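HI0065 (Haemophilus influenzae, PDB 1HTW) is an ATP-binding protein required for forming the threonylcarbamoyl group on adenosine 37 of tRNAs that read codons beginning with adenine. Local coordinates at residues A[32-46]-A[122-134]. Sequence-based numbering, arbitrary orientation.
Sequences KAIMVYLNGDLGAGK and LPEADILVNIDYY. With NA (sodium ion), chain F; MG (magnesium ion), chain E; ADP (adenosine-5'-diphosphate), chain H.
D126 OD1 is gripped by K32 and T146: it receives K32 NZ on its syn lone pair in a salt bridge of 2.9 Å, the lysine chain being extended, and T146 OG1 hydrogen-bonds it too. OD2 turns its anti lone pair to the backbone N of M35, 3.0 Å away and almost straight at 176°, seemingly in place of a backbone carbonyl. M35 O accepts D126 N at 2.8 Å and, weakly, I127 N, where the parallel pairing of 34-39 with 127-134 begins. From there Y37 and N39 each give N-H and C=O to I127, V129 and I131.

Beside the pairing, A125 CB, small enough to come close, sits over the Y37 ring face, 3.4 Å from its centroid (CH-pi). With CG anti to the carbonyl carbon (chi1 -74°), the ring points its hydroxyl at P123 O, 2.7 Å from OH. N39 ND2 donates in its amide plane to N130 OD1 at 3.0 Å; E141 holds N130 ND2, fixing that amide's flip. N39 OD1 binds sodium with L38, I112 and S115. On the other face V36 CG1 meets I127 CG2 and V129 CG2, and L38 CD2 meets V129.

In the following loop D41 OD2 accepts Y133 OH at 2.6 Å, and I131 CG2 and CD1 meet A44 and G45. Backbone N of G43, G45 and K46, with K46 NZ, hold the ADP beta-phosphate; G43 and G45 have backbone angles calling for glycine, as in the Walker A P-loop of P-loop NTPases.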
ATOM      1  N   LYS A  32      -4.201   5.411  14.059  1.00 22.00           N
ATOM      2  CA  LYS A  32      -4.168   6.294  12.886  1.00 21.80           C
ATOM      3  C   LYS A  32      -4.123   5.401  11.605  1.00 21.59           C
ATOM      4  O   LYS A  32      -3.702   4.275  11.699  1.00 25.22           O
ATOM      5  CB  LYS A  32      -3.083   7.308  12.888  1.00 33.51           C
ATOM      6  CG  LYS A  32      -1.681   6.789  12.591  1.00 35.05           C
ATOM      7  CD  LYS A  32      -0.826   8.001  12.151  1.00 41.18           C
ATOM      8  CE  LYS A  32       0.394   7.534  11.408  1.00 32.36           C
ATOM      9  NZ  LYS A  32       1.418   8.600  11.219  1.00 30.88           N
ATOM     10  N   ALA A  33      -4.662   5.994  10.577  1.00 19.86           N
ATOM     11  CA  ALA A  33      -4.685   5.190   9.280  1.00 19.37           C
ATOM     12  C   ALA A  33      -3.226   5.081   8.811  1.00 20.55           C
ATOM     13  O   ALA A  33      -2.492   6.077   8.888  1.00 23.57           O
ATOM     14  CB  ALA A  33      -5.519   5.943   8.304  1.00 21.72           C
ATOM     15  N   ILE A  34      -2.854   3.907   8.334  1.00 19.43           N
ATOM     16  CA  ILE A  34      -1.440   3.754   7.865  1.00 17.42           C
ATOM     17  C   ILE A  34      -1.397   4.086   6.365  1.00 15.94           C
ATOM     18  O   ILE A  34      -2.168   3.480   5.625  1.00 19.41           O
ATOM     19  CB  ILE A  34      -0.971   2.358   8.159  1.00 16.11           C
ATOM     20  CG1 ILE A  34      -1.135   2.004   9.665  1.00 18.74           C
ATOM     21  CG2 ILE A  34       0.464   2.091   7.726  1.00 16.45           C
ATOM     22  CD1 ILE A  34      -0.556   0.660  10.039  1.00 21.16           C
ATOM     23  N   MET A  35      -0.587   5.042   6.002  1.00 15.99           N
ATOM     24  CA  MET A  35      -0.507   5.460   4.578  1.00 21.19           C
ATOM     25  C   MET A  35       0.701   4.764   3.943  1.00 20.99           C
ATOM     26  O   MET A  35       1.844   4.952   4.322  1.00 19.11           O
ATOM     27  CB  MET A  35      -0.403   6.966   4.479  1.00 23.36           C
ATOM     28  CG  MET A  35      -1.522   7.663   5.333  1.00 31.57           C
ATOM     29  SD  MET A  35      -3.231   7.435   4.410  1.00 33.54           S
ATOM     30  CE  MET A  35      -2.868   8.246   2.801  1.00 30.48           C
ATOM     31  N   VAL A  36       0.393   3.978   2.895  1.00 16.68           N
ATOM     32  CA  VAL A  36       1.470   3.262   2.182  1.00 16.52           C
ATOM     33  C   VAL A  36       1.410   3.750   0.723  1.00 16.89           C
ATOM     34  O   VAL A  36       0.427   3.455   0.047  1.00 19.34           O
ATOM     35  CB  VAL A  36       1.230   1.771   2.220  1.00 14.36           C
ATOM     36  CG1 VAL A  36       2.462   1.017   1.627  1.00 16.67           C
ATOM     37  CG2 VAL A  36       1.162   1.251   3.707  1.00 17.01           C
ATOM     38  N   TYR A  37       2.507   4.354   0.257  1.00 13.70           N
ATOM     39  CA  TYR A  37       2.545   4.770  -1.152  1.00 17.51           C
ATOM     40  C   TYR A  37       3.322   3.712  -1.929  1.00 17.87           C
ATOM     41  O   TYR A  37       4.454   3.421  -1.575  1.00 19.68           O
ATOM     42  CB  TYR A  37       3.327   6.076  -1.267  1.00 16.20           C
ATOM     43  CG  TYR A  37       2.638   7.333  -0.773  1.00 20.22           C
ATOM     44  CD1 TYR A  37       1.463   7.319  -0.027  1.00 23.71           C
ATOM     45  CD2 TYR A  37       3.240   8.547  -1.046  1.00 21.27           C
ATOM     46  CE1 TYR A  37       0.904   8.524   0.424  1.00 22.68           C
ATOM     47  CE2 TYR A  37       2.690   9.741  -0.617  1.00 23.18           C
ATOM     48  CZ  TYR A  37       1.530   9.708   0.113  1.00 22.12           C
ATOM     49  OH  TYR A  37       1.002  10.929   0.530  1.00 25.97           O
ATOM     50  N   LEU A  38       2.665   3.113  -2.949  1.00 16.97           N
ATOM     51  CA  LEU A  38       3.253   2.070  -3.753  1.00 15.86           C
ATOM     52  C   LEU A  38       3.719   2.692  -5.090  1.00 17.34           C
ATOM     53  O   LEU A  38       2.933   3.271  -5.816  1.00 17.05           O
ATOM     54  CB  LEU A  38       2.227   0.965  -4.088  1.00 12.78           C
ATOM     55  CG  LEU A  38       1.584   0.263  -2.887  1.00 20.11           C
ATOM     56  CD1 LEU A  38       0.469  -0.661  -3.345  1.00 20.01           C
ATOM     57  CD2 LEU A  38       2.651  -0.432  -2.079  1.00 21.46           C
ATOM     58  N   ASN A  39       5.044   2.671  -5.271  1.00 16.36           N
ATOM     59  CA  ASN A  39       5.675   3.359  -6.399  1.00 19.58           C
ATOM     60  C   ASN A  39       6.426   2.359  -7.295  1.00 12.96           C
ATOM     61  O   ASN A  39       6.832   1.288  -6.942  1.00 16.18           O
ATOM     62  CB  ASN A  39       6.707   4.341  -5.830  1.00 20.82           C
ATOM     63  CG  ASN A  39       6.080   5.462  -5.006  1.00 21.26           C
ATOM     64  OD1 ASN A  39       4.964   5.934  -5.333  1.00 22.34           O
ATOM     65  ND2 ASN A  39       6.782   5.829  -3.946  1.00 24.12           N
ATOM     66  N   GLY A  40       6.455   2.761  -8.592  1.00 20.88           N
ATOM     67  CA  GLY A  40       7.077   1.831  -9.564  1.00 19.44           C
ATOM     68  C   GLY A  40       6.351   2.014 -10.904  1.00 19.81           C
ATOM     69  O   GLY A  40       5.328   2.667 -11.020  1.00 17.87           O
ATOM     70  N   ASP A  41       7.146   1.725 -11.979  1.00 20.29           N
ATOM     71  CA  ASP A  41       6.543   1.910 -13.300  1.00 22.45           C
ATOM     72  C   ASP A  41       5.362   1.001 -13.543  1.00 25.68           C
ATOM     73  O   ASP A  41       5.133  -0.001 -12.886  1.00 21.08           O
ATOM     74  CB  ASP A  41       7.638   1.452 -14.339  1.00 28.93           C
ATOM     75  CG  ASP A  41       8.746   2.458 -14.424  1.00 25.82           C
ATOM     76  OD1 ASP A  41       8.682   3.580 -13.923  1.00 28.09           O
ATOM     77  OD2 ASP A  41       9.777   2.074 -15.090  1.00 33.88           O
ATOM     78  N   LEU A  42       4.605   1.347 -14.596  1.00 19.98           N
ATOM     79  CA  LEU A  42       3.527   0.408 -15.015  1.00 23.27           C
ATOM     80  C   LEU A  42       4.059  -0.969 -15.208  1.00 27.87           C
ATOM     81  O   LEU A  42       5.074  -1.230 -15.914  1.00 25.73           O
ATOM     82  CB  LEU A  42       2.892   1.013 -16.277  1.00 24.99           C
ATOM     83  CG  LEU A  42       1.601   0.370 -16.768  1.00 34.86           C
ATOM     84  CD1 LEU A  42       0.443   0.703 -15.830  1.00 35.06           C
ATOM     85  CD2 LEU A  42       1.302   0.852 -18.185  1.00 34.56           C
ATOM     86  N   GLY A  43       3.481  -1.966 -14.550  1.00 20.20           N
ATOM     87  CA  GLY A  43       3.882  -3.359 -14.603  1.00 18.09           C
ATOM     88  C   GLY A  43       4.918  -3.820 -13.592  1.00 16.23           C
ATOM     89  O   GLY A  43       5.288  -4.988 -13.588  1.00 21.18           O
ATOM     90  N   ALA A  44       5.406  -2.905 -12.734  1.00 20.08           N
ATOM     91  CA  ALA A  44       6.388  -3.210 -11.724  1.00 19.06           C
ATOM     92  C   ALA A  44       5.888  -4.214 -10.680  1.00 18.49           C
ATOM     93  O   ALA A  44       6.636  -4.954 -10.113  1.00 19.00           O
ATOM     94  CB  ALA A  44       6.877  -1.948 -11.027  1.00 17.27           C
ATOM     95  N   GLY A  45       4.531  -4.176 -10.437  1.00 14.64           N
ATOM     96  CA  GLY A  45       3.989  -5.180  -9.501  1.00 16.31           C
ATOM     97  C   GLY A  45       3.250  -4.453  -8.325  1.00 13.21           C
ATOM     98  O   GLY A  45       3.128  -5.188  -7.310  1.00 16.99           O
ATOM     99  N   LYS A  46       2.854  -3.240  -8.457  1.00 15.86           N
ATOM    100  CA  LYS A  46       2.214  -2.511  -7.301  1.00 18.08           C
ATOM    101  C   LYS A  46       0.904  -3.210  -6.954  1.00 19.44           C
ATOM    102  O   LYS A  46       0.655  -3.589  -5.794  1.00 16.33           O
ATOM    103  CB  LYS A  46       1.976  -1.044  -7.596  1.00 17.19           C
ATOM    104  CG  LYS A  46       3.163  -0.177  -7.983  1.00 15.82           C
ATOM    105  CD  LYS A  46       2.830   1.234  -8.402  1.00 17.31           C
ATOM    106  CE  LYS A  46       2.081   1.357  -9.714  1.00 26.71           C
ATOM    107  NZ  LYS A  46       2.884   0.824 -10.900  1.00 19.87           N
ATOM    108  N   LEU A 122      -3.852  14.155  -0.128  1.00 37.94           N
ATOM    109  CA  LEU A 122      -3.532  12.886   0.552  1.00 33.76           C
ATOM    110  C   LEU A 122      -2.660  13.149   1.782  1.00 31.57           C
ATOM    111  O   LEU A 122      -1.601  13.765   1.634  1.00 33.66           O
ATOM    112  CB  LEU A 122      -2.629  12.075  -0.405  1.00 51.07           C
ATOM    113  CG  LEU A 122      -3.204  10.985  -1.275  1.00 46.07           C
ATOM    114  CD1 LEU A 122      -2.062  10.251  -1.988  1.00 32.30           C
ATOM    115  CD2 LEU A 122      -4.040   9.997  -0.475  1.00 44.99           C
ATOM    116  N   PRO A 123      -2.933  12.452   2.879  1.00 32.40           N
ATOM    117  CA  PRO A 123      -2.059  12.496   4.034  1.00 31.15           C
ATOM    118  C   PRO A 123      -0.678  11.951   3.622  1.00 34.56           C
ATOM    119  O   PRO A 123      -0.593  11.126   2.705  1.00 29.17           O
ATOM    120  CB  PRO A 123      -2.707  11.565   5.048  1.00 33.62           C
ATOM    121  CG  PRO A 123      -4.112  11.380   4.587  1.00 40.64           C
ATOM    122  CD  PRO A 123      -4.113  11.602   3.089  1.00 39.42           C
ATOM    123  N   GLU A 124       0.358  12.439   4.273  1.00 32.10           N
ATOM    124  CA  GLU A 124       1.728  12.071   3.963  1.00 29.69           C
ATOM    125  C   GLU A 124       1.904  10.567   4.214  1.00 27.76           C
ATOM    126  O   GLU A 124       1.183  10.009   5.034  1.00 24.32           O
ATOM    127  CB  GLU A 124       2.727  12.838   4.821  1.00 45.17           C
ATOM    128  CG  GLU A 124       4.182  12.537   4.501  1.00 73.08           C
ATOM    129  CD  GLU A 124       5.080  12.595   5.722  1.00 81.98           C
ATOM    130  OE1 GLU A 124       4.754  13.344   6.669  1.00 80.50           O
ATOM    131  OE2 GLU A 124       6.094  11.866   5.736  1.00 76.01           O
ATOM    132  N   ALA A 125       2.824   9.959   3.460  1.00 22.65           N
ATOM    133  CA  ALA A 125       3.037   8.527   3.610  1.00 18.95           C
ATOM    134  C   ALA A 125       3.782   8.181   4.905  1.00 22.41           C
ATOM    135  O   ALA A 125       4.688   8.896   5.283  1.00 25.43           O
ATOM    136  CB  ALA A 125       3.890   7.984   2.461  1.00 19.92           C
ATOM    137  N   ASP A 126       3.449   7.010   5.439  1.00 20.89           N
ATOM    138  CA  ASP A 126       4.243   6.497   6.562  1.00 18.87           C
ATOM    139  C   ASP A 126       5.431   5.727   5.960  1.00 19.33           C
ATOM    140  O   ASP A 126       6.511   5.696   6.519  1.00 22.73           O
ATOM    141  CB  ASP A 126       3.423   5.571   7.455  1.00 23.73           C
ATOM    142  CG  ASP A 126       2.413   6.383   8.257  1.00 30.70           C
ATOM    143  OD1 ASP A 126       2.850   7.103   9.214  1.00 26.10           O
ATOM    144  OD2 ASP A 126       1.207   6.383   7.941  1.00 26.79           O
ATOM    145  N   ILE A 127       5.148   5.090   4.812  1.00 17.51           N
ATOM    146  CA  ILE A 127       6.231   4.263   4.203  1.00 18.41           C
ATOM    147  C   ILE A 127       6.042   4.321   2.667  1.00 18.33           C
ATOM    148  O   ILE A 127       4.913   4.405   2.205  1.00 16.39           O
ATOM    149  CB  ILE A 127       6.143   2.841   4.713  1.00 30.07           C
ATOM    150  CG1 ILE A 127       7.309   1.942   4.264  1.00 38.31           C
ATOM    151  CG2 ILE A 127       4.827   2.186   4.329  1.00 26.66           C
ATOM    152  CD1 ILE A 127       7.654   0.913   5.357  1.00 24.89           C
ATOM    153  N   LEU A 128       7.165   4.466   1.997  1.00 16.11           N
ATOM    154  CA  LEU A 128       7.169   4.392   0.520  1.00 17.35           C
ATOM    155  C   LEU A 128       7.629   2.993   0.164  1.00 16.87           C
ATOM    156  O   LEU A 128       8.600   2.497   0.721  1.00 18.86           O
ATOM    157  CB  LEU A 128       8.180   5.363  -0.107  1.00 19.30           C
ATOM    158  CG  LEU A 128       8.144   6.795   0.337  1.00 24.68           C
ATOM    159  CD1 LEU A 128       9.189   7.629  -0.433  1.00 26.65           C
ATOM    160  CD2 LEU A 128       6.758   7.387   0.110  1.00 21.56           C
ATOM    161  N   VAL A 129       6.976   2.385  -0.852  1.00 13.07           N
ATOM    162  CA  VAL A 129       7.472   1.077  -1.303  1.00 19.26           C
ATOM    163  C   VAL A 129       7.898   1.283  -2.767  1.00 23.25           C
ATOM    164  O   VAL A 129       7.014   1.486  -3.612  1.00 21.20           O
ATOM    165  CB  VAL A 129       6.301   0.052  -1.300  1.00 19.63           C
ATOM    166  CG1 VAL A 129       6.796  -1.288  -1.797  1.00 19.16           C
ATOM    167  CG2 VAL A 129       5.774  -0.129   0.126  1.00 20.05           C
ATOM    168  N   ASN A 130       9.210   1.285  -3.034  1.00 17.46           N
ATOM    169  CA  ASN A 130       9.636   1.612  -4.423  1.00 16.51           C
ATOM    170  C   ASN A 130      10.030   0.311  -5.084  1.00 20.67           C
ATOM    171  O   ASN A 130      10.936  -0.391  -4.605  1.00 19.49           O
ATOM    172  CB  ASN A 130      10.877   2.526  -4.324  1.00 19.51           C
ATOM    173  CG  ASN A 130      10.553   3.903  -3.792  1.00 24.76           C
ATOM    174  OD1 ASN A 130       9.404   4.331  -3.813  1.00 23.47           O
ATOM    175  ND2 ASN A 130      11.545   4.622  -3.240  1.00 22.31           N
ATOM    176  N   ILE A 131       9.319  -0.119  -6.129  1.00 17.10           N
ATOM    177  CA  ILE A 131       9.541  -1.391  -6.735  1.00 15.16           C
ATOM    178  C   ILE A 131      10.358  -1.216  -8.055  1.00 20.68           C
ATOM    179  O   ILE A 131       9.854  -0.530  -8.924  1.00 20.50           O
ATOM    180  CB  ILE A 131       8.169  -2.042  -7.158  1.00 16.15           C
ATOM    181  CG1 ILE A 131       7.262  -2.096  -5.891  1.00 19.27           C
ATOM    182  CG2 ILE A 131       8.434  -3.466  -7.637  1.00 16.68           C
ATOM    183  CD1 ILE A 131       5.939  -2.854  -6.217  1.00 21.88           C
ATOM    184  N   ASP A 132      11.451  -1.916  -8.171  1.00 18.65           N
ATOM    185  CA  ASP A 132      12.217  -1.977  -9.451  1.00 19.22           C
ATOM    186  C   ASP A 132      12.075  -3.378  -9.998  1.00 14.80           C
ATOM    187  O   ASP A 132      11.704  -4.388  -9.399  1.00 16.13           O
ATOM    188  CB  ASP A 132      13.684  -1.665  -9.250  1.00 21.86           C
ATOM    189  CG  ASP A 132      14.454  -1.237 -10.479  1.00 33.04           C
ATOM    190  OD1 ASP A 132      13.884  -1.014 -11.576  1.00 32.51           O
ATOM    191  OD2 ASP A 132      15.680  -0.997 -10.309  1.00 30.17           O
ATOM    192  N   TYR A 133      12.354  -3.495 -11.335  1.00 17.75           N
ATOM    193  CA  TYR A 133      12.079  -4.807 -11.947  1.00 18.68           C
ATOM    194  C   TYR A 133      13.104  -5.124 -13.070  1.00 22.33           C
ATOM    195  O   TYR A 133      13.667  -4.188 -13.607  1.00 22.00           O
ATOM    196  CB  TYR A 133      10.709  -4.691 -12.678  1.00 24.58           C
ATOM    197  CG  TYR A 133      10.593  -3.515 -13.619  1.00 30.60           C
ATOM    198  CD1 TYR A 133      10.268  -2.251 -13.170  1.00 22.51           C
ATOM    199  CD2 TYR A 133      10.786  -3.666 -15.001  1.00 39.56           C
ATOM    200  CE1 TYR A 133      10.203  -1.151 -13.980  1.00 24.43           C
ATOM    201  CE2 TYR A 133      10.708  -2.566 -15.845  1.00 32.02           C
ATOM    202  CZ  TYR A 133      10.392  -1.328 -15.357  1.00 31.63           C
ATOM    203  OH  TYR A 133      10.261  -0.231 -16.179  1.00 29.70           O
ATOM    204  N   TYR A 134      13.191  -6.376 -13.317  1.00 22.51           N
ATOM    205  CA  TYR A 134      14.037  -6.948 -14.392  1.00 28.32           C
ATOM    206  C   TYR A 134      13.466  -8.309 -14.752  1.00 22.45           C
ATOM    207  O   TYR A 134      13.528  -9.278 -13.975  1.00 21.86           O
ATOM    208  CB  TYR A 134      15.425  -7.044 -13.774  1.00 25.23           C
ATOM    209  CG  TYR A 134      16.576  -7.368 -14.676  1.00 30.22           C
ATOM    210  CD1 TYR A 134      16.763  -8.671 -15.127  1.00 37.38           C
ATOM    211  CD2 TYR A 134      17.482  -6.390 -15.065  1.00 34.41           C
ATOM    212  CE1 TYR A 134      17.847  -9.001 -15.912  1.00 49.42           C
ATOM    213  CE2 TYR A 134      18.575  -6.712 -15.855  1.00 37.17           C
ATOM    214  CZ  TYR A 134      18.742  -8.013 -16.276  1.00 41.78           C
ATOM    215  OH  TYR A 134      19.812  -8.357 -17.071  1.00 33.59           O
TER
HETATM  216 NA    NA F 563       2.010   5.808  -4.979  1.00 28.13          NA
HETATM  217 MG    MG E 562       5.118   5.003 -11.414  1.00 36.46          MG
HETATM  218  PB  ADP H 560       1.509  -2.385 -11.496  1.00 19.45           P
HETATM  219  O1B ADP H 560       0.290  -2.247 -10.576  1.00 18.98           O
HETATM  220  O2B ADP H 560       2.731  -1.811 -10.915  1.00 20.16           O
HETATM  221  O3B ADP H 560       1.121  -1.708 -12.881  1.00 26.45           O
HETATM  222  PA  ADP H 560       0.774  -5.174 -11.791  1.00 20.91           P
HETATM  223  O1A ADP H 560      -0.600  -4.933 -12.328  1.00 25.00           O
HETATM  224  O2A ADP H 560       0.839  -5.833 -10.469  1.00 19.97           O
HETATM  225  O3A ADP H 560       1.667  -3.869 -11.855  1.00 15.72           O
HETATM  226  O5' ADP H 560       1.509  -6.123 -12.854  1.00 24.82           O
HETATM  227  C5' ADP H 560       2.633  -6.918 -12.579  1.00 15.63           C
HETATM  228  C4' ADP H 560       2.752  -7.961 -13.723  1.00 24.85           C
HETATM  229  O4' ADP H 560       4.046  -8.557 -13.670  1.00 24.46           O
HETATM  230  C3' ADP H 560       1.728  -9.071 -13.624  1.00 27.78           C
HETATM  231  O3' ADP H 560       1.220  -9.414 -14.952  1.00 31.52           O
HETATM  232  C2' ADP H 560       2.537 -10.152 -12.935  1.00 24.74           C
HETATM  233  O2' ADP H 560       2.031 -11.463 -13.100  1.00 31.93           O
HETATM  234  C1' ADP H 560       3.962  -9.922 -13.487  1.00 21.52           C
HETATM  235  N9  ADP H 560       5.000 -10.357 -12.586  1.00 33.39           N
HETATM  236  C8  ADP H 560       6.057 -11.165 -12.895  1.00 33.51           C
HETATM  237  N7  ADP H 560       6.938 -11.366 -11.977  1.00 32.82           N
HETATM  238  C5  ADP H 560       6.455 -10.663 -10.964  1.00 28.71           C
HETATM  239  C6  ADP H 560       7.044 -10.477  -9.737  1.00 23.30           C
HETATM  240  N6  ADP H 560       8.213 -10.973  -9.358  1.00 19.99           N
HETATM  241  N1  ADP H 560       6.391  -9.600  -8.923  1.00 20.27           N
HETATM  242  C2  ADP H 560       5.252  -9.013  -9.325  1.00 19.75           C
HETATM  243  N3  ADP H 560       4.625  -9.093 -10.518  1.00 23.88           N
HETATM  244  C4  ADP H 560       5.301  -9.994 -11.272  1.00 25.84           C
HETATM  245  O   HOH W   1       5.740   5.425  -9.277  1.00 23.94           O
HETATM  246  O   HOH W   2       9.756   0.763 -11.415  1.00 19.29           O
HETATM  247  O   HOH W   3       7.559   5.009 -11.878  1.00 30.68           O
HETATM  248  O   HOH W   4       4.611   5.080 -13.780  1.00 40.32           O
HETATM  249  O   HOH W   5       2.786   4.713 -10.725  1.00 32.66           O